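Local atomic coordinates of cadherin-related family member 2 (Homo sapiens, PDB entry 5CZR), a protein that forms calcium-dependent heterophilic adhesion complexes with CDHR5 between neighbouring microvilli and so controls their packing at the apical surface of epithelial cells. Residues N2-N10 against I78-R89. Residues are numbered along the deposited sequence; the frame is centred on the assembly and turned at random.
With CA (calcium ion), chain E.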
loop_
_atom_site.group_PDB
_atom_site.type_symbol
_atom_site.label_atom_id
_atom_site.label_comp_id
_atom_site.label_asym_id
_atom_site.label_seq_id
_atom_site.Cartn_x
_atom_site.Cartn_y
_atom_site.Cartn_z
ATOM N N ASN A 2 -11.733 0.710 49.706
ATOM C CA ASN A 2 -11.098 0.323 48.402
ATOM C C ASN A 2 -10.744 1.495 47.493
ATOM O O ASN A 2 -11.550 2.396 47.292
ATOM C CB ASN A 2 -11.947 -0.664 47.563
ATOM C CG ASN A 2 -11.215 -1.106 46.269
ATOM O OD1 ASN A 2 -10.098 -1.631 46.328
ATOM N ND2 ASN A 2 -11.826 -0.870 45.107
ATOM N N VAL A 3 -9.556 1.436 46.896
ATOM C CA VAL A 3 -9.158 2.345 45.823
ATOM C C VAL A 3 -9.327 1.674 44.433
ATOM O O VAL A 3 -8.922 0.516 44.225
ATOM C CB VAL A 3 -7.697 2.810 46.018
ATOM C CG1 VAL A 3 -7.314 3.833 44.956
ATOM C CG2 VAL A 3 -7.536 3.404 47.414
ATOM N N ALA A 4 -9.948 2.403 43.512
ATOM C CA ALA A 4 -10.159 1.909 42.162
ATOM C C ALA A 4 -8.820 1.761 41.451
ATOM O O ALA A 4 -7.924 2.585 41.649
ATOM C CB ALA A 4 -11.056 2.848 41.379
ATOM N N PRO A 5 -8.666 0.702 40.640
ATOM C CA PRO A 5 -7.480 0.618 39.785
ATOM C C PRO A 5 -7.505 1.699 38.710
ATOM O O PRO A 5 -8.567 2.258 38.398
ATOM C CB PRO A 5 -7.594 -0.765 39.155
ATOM C CG PRO A 5 -9.068 -1.044 39.167
ATOM C CD PRO A 5 -9.579 -0.429 40.427
ATOM N N LYS A 6 -6.339 1.947 38.141
ATOM C CA LYS A 6 -6.113 3.050 37.219
ATOM C C LYS A 6 -5.146 2.575 36.145
ATOM O O LYS A 6 -4.099 2.010 36.442
ATOM C CB LYS A 6 -5.525 4.242 37.976
ATOM C CG LYS A 6 -5.408 5.534 37.167
ATOM C CD LYS A 6 -5.787 6.782 37.992
ATOM C CE LYS A 6 -4.869 7.028 39.189
ATOM N NZ LYS A 6 -3.579 7.669 38.772
ATOM N N PHE A 7 -5.568 2.689 34.897
ATOM C CA PHE A 7 -4.707 2.401 33.751
ATOM C C PHE A 7 -3.517 3.352 33.748
ATOM O O PHE A 7 -3.640 4.530 34.091
ATOM C CB PHE A 7 -5.493 2.593 32.448
ATOM C CG PHE A 7 -6.369 1.407 32.081
ATOM C CD1 PHE A 7 -5.800 0.204 31.737
ATOM C CD2 PHE A 7 -7.741 1.529 32.017
ATOM C CE1 PHE A 7 -6.589 -0.867 31.366
ATOM C CE2 PHE A 7 -8.540 0.474 31.631
ATOM C CZ PHE A 7 -7.970 -0.722 31.293
ATOM N N LEU A 8 -2.372 2.836 33.362
ATOM C CA LEU A 8 -1.210 3.695 33.164
ATOM C C LEU A 8 -1.498 4.734 32.099
ATOM O O LEU A 8 -2.301 4.515 31.204
ATOM C CB LEU A 8 0.038 2.865 32.779
ATOM C CG LEU A 8 0.478 1.777 33.794
ATOM C CD1 LEU A 8 1.879 1.241 33.477
ATOM C CD2 LEU A 8 0.403 2.289 35.232
ATOM N N ALA A 9 -0.801 5.857 32.206
ATOM C CA ALA A 9 -0.945 6.979 31.300
ATOM C C ALA A 9 -0.903 6.622 29.811
ATOM O O ALA A 9 -1.628 7.222 29.006
ATOM C CB ALA A 9 0.110 8.055 31.626
ATOM N N ASN A 10 -0.052 5.679 29.424
ATOM C CA ASN A 10 0.107 5.349 27.999
ATOM C C ASN A 10 -0.992 4.412 27.439
ATOM O O ASN A 10 -0.940 4.024 26.284
ATOM C CB ASN A 10 1.506 4.779 27.715
ATOM C CG ASN A 10 1.754 3.471 28.465
ATOM O OD1 ASN A 10 1.300 3.303 29.603
ATOM N ND2 ASN A 10 2.401 2.537 27.824
ATOM N N ILE A 78 -11.668 -0.202 26.877
ATOM C CA ILE A 78 -10.855 -1.068 27.655
ATOM C C ILE A 78 -11.320 -1.051 29.097
ATOM O O ILE A 78 -11.780 -0.052 29.600
ATOM C CB ILE A 78 -9.364 -0.750 27.530
ATOM C CG1 ILE A 78 -9.060 0.710 27.896
ATOM C CG2 ILE A 78 -8.892 -1.052 26.114
ATOM C CD1 ILE A 78 -7.569 0.983 28.069
ATOM N N SER A 79 -11.110 -2.173 29.774
ATOM C CA SER A 79 -11.605 -2.359 31.127
ATOM C C SER A 79 -10.534 -2.999 32.039
ATOM O O SER A 79 -9.847 -3.936 31.633
ATOM C CB SER A 79 -12.806 -3.294 31.071
ATOM O OG SER A 79 -13.330 -3.519 32.353
ATOM N N VAL A 80 -10.407 -2.466 33.245
ATOM C CA VAL A 80 -9.685 -3.125 34.301
ATOM C C VAL A 80 -10.565 -3.186 35.558
ATOM O O VAL A 80 -11.239 -2.231 35.901
ATOM C CB VAL A 80 -8.345 -2.432 34.605
ATOM C CG1 VAL A 80 -8.547 -0.963 34.997
ATOM C CG2 VAL A 80 -7.592 -3.179 35.697
ATOM N N SER A 81 -10.535 -4.328 36.223
ATOM C CA SER A 81 -11.378 -4.577 37.372
ATOM C C SER A 81 -10.531 -5.089 38.520
ATOM O O SER A 81 -9.733 -6.019 38.325
ATOM C CB SER A 81 -12.426 -5.610 37.027
ATOM O OG SER A 81 -13.296 -5.107 36.046
ATOM N N ASP A 82 -10.652 -4.489 39.708
ATOM C CA ASP A 82 -10.171 -5.190 40.919
ATOM C C ASP A 82 -11.355 -6.082 41.373
ATOM O O ASP A 82 -12.295 -6.283 40.582
ATOM C CB ASP A 82 -9.580 -4.208 41.950
ATOM C CG ASP A 82 -10.621 -3.316 42.604
ATOM O OD1 ASP A 82 -11.852 -3.537 42.460
ATOM O OD2 ASP A 82 -10.194 -2.372 43.272
ATOM N N PRO A 83 -11.291 -6.688 42.569
ATOM C CA PRO A 83 -12.420 -7.551 42.991
ATOM C C PRO A 83 -13.729 -6.799 43.242
ATOM O O PRO A 83 -14.791 -7.415 43.177
ATOM C CB PRO A 83 -11.917 -8.174 44.288
ATOM C CG PRO A 83 -10.427 -8.119 44.192
ATOM C CD PRO A 83 -10.133 -6.841 43.462
ATOM N N TYR A 84 -13.651 -5.469 43.410
ATOM C CA TYR A 84 -14.782 -4.644 43.862
ATOM C C TYR A 84 -15.381 -3.688 42.833
ATOM O O TYR A 84 -16.559 -3.373 42.906
ATOM C CB TYR A 84 -14.344 -3.832 45.082
ATOM C CG TYR A 84 -13.489 -4.635 46.021
ATOM C CD1 TYR A 84 -14.061 -5.599 46.866
ATOM C CD2 TYR A 84 -12.111 -4.460 46.052
ATOM C CE1 TYR A 84 -13.273 -6.355 47.718
ATOM C CE2 TYR A 84 -11.322 -5.206 46.912
ATOM C CZ TYR A 84 -11.910 -6.159 47.717
ATOM O OH TYR A 84 -11.118 -6.899 48.542
ATOM N N ILE A 85 -14.570 -3.196 41.896
ATOM C CA ILE A 85 -15.049 -2.211 40.942
ATOM C C ILE A 85 -14.470 -2.422 39.543
ATOM O O ILE A 85 -13.290 -2.782 39.392
ATOM C CB ILE A 85 -14.788 -0.775 41.469
ATOM C CG1 ILE A 85 -15.547 0.255 40.602
ATOM C CG2 ILE A 85 -13.278 -0.481 41.602
ATOM C CD1 ILE A 85 -15.540 1.686 41.158
ATOM N N GLN A 86 -15.304 -2.146 38.540
ATOM C CA GLN A 86 -14.913 -2.191 37.163
ATOM C C GLN A 86 -14.623 -0.782 36.660
ATOM O O GLN A 86 -15.409 0.105 36.896
ATOM C CB GLN A 86 -16.060 -2.795 36.352
ATOM C CG GLN A 86 -15.718 -2.874 34.873
ATOM C CD GLN A 86 -16.746 -3.582 34.036
ATOM O OE1 GLN A 86 -17.914 -3.723 34.413
ATOM N NE2 GLN A 86 -16.295 -4.061 32.854
ATOM N N VAL A 87 -13.491 -0.584 35.995
ATOM C CA VAL A 87 -13.061 0.726 35.496
ATOM C C VAL A 87 -12.845 0.641 33.969
ATOM O O VAL A 87 -12.126 -0.227 33.499
ATOM C CB VAL A 87 -11.722 1.166 36.180
ATOM C CG1 VAL A 87 -11.131 2.469 35.563
ATOM C CG2 VAL A 87 -11.930 1.323 37.678
ATOM N N GLN A 88 -13.500 1.518 33.223
ATOM C CA GLN A 88 -13.548 1.434 31.777
ATOM C C GLN A 88 -13.179 2.773 31.174
ATOM O O GLN A 88 -13.536 3.816 31.726
ATOM C CB GLN A 88 -14.926 1.058 31.296
ATOM C CG GLN A 88 -15.439 -0.225 31.916
ATOM C CD GLN A 88 -16.764 -0.677 31.319
ATOM O OE1 GLN A 88 -16.842 -1.036 30.141
ATOM N NE2 GLN A 88 -17.798 -0.741 32.152
ATOM N N ARG A 89 -12.410 2.741 30.082
ATOM C CA ARG A 89 -11.958 3.943 29.394
ATOM C C ARG A 89 -11.989 3.652 27.915
ATOM O O ARG A 89 -12.065 2.501 27.498
ATOM C CB ARG A 89 -10.498 4.250 29.666
ATOM C CG ARG A 89 -10.067 4.811 31.006
ATOM C CD ARG A 89 -10.926 5.958 31.532
ATOM N NE ARG A 89 -10.673 6.192 32.966
ATOM C CZ ARG A 89 -11.554 6.000 33.962
ATOM N NH1 ARG A 89 -12.799 5.556 33.738
ATOM N NH2 ARG A 89 -11.175 6.235 35.220
HETATM CA CA CA E . -8.335 -1.748 44.745
#
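Phe7 pushes its ring between Ile78 and Val80, with CG anti to the carbonyl carbon (chi1 -81°), which turns the ring off strand 6-7 toward the hairpin 78-89. Past CB, CD1 meets Ile78 CD1, while CD2 lies by CG of Arg89 and is flanked by Ile78 CD1 and Val80 CG1. Deeper in, CE1 lies between Ile78 CD1 and Val80 CB, CE2 touches Val80 CG1 and Ile78 CD1, each at 3.7 Å, and the leading atom, CZ, reaches the backbone, 3.5 Å from Ser79 C. Both faces carry CH-pi contacts: Ile78 CD1 sits 3.7 Å from the ring centroid, over the centre, and Val80 CG1 lies over the opposite face, displaced toward the rim. With an alanine in place of Phe7, the gap between these methyl groups is likely to stay unfilled, both losing their aromatic partner.

Strand 6-7 pairs with 25-32 in one sheet and 73-81 with 86-96 in the other, so the ring bridges the two layers of the first cadherin domain's Greek-key sandwich. Pro5 continues the apolar seam, its CG 4.0 Å from Val87 CG2.

Beyond it, a calcium ion takes Asn2 OD1 (2.4 Å), the carbonyl oxygen of Val3 and Asp82 OD2; Asp33, Asp35 and Asp37 complete the site. Asn2 ND2 also donates to the syn lone pair of Asp82 OD2 at 2.9 Å, that oxygen only 11° out of the amide plane. Asp82 OD1 accepts from Tyr84 N, an Asx turn, and from Ile85 N, extending it to an Asx motif; with calcium on OD2, these restrain the carboxylate's rotation.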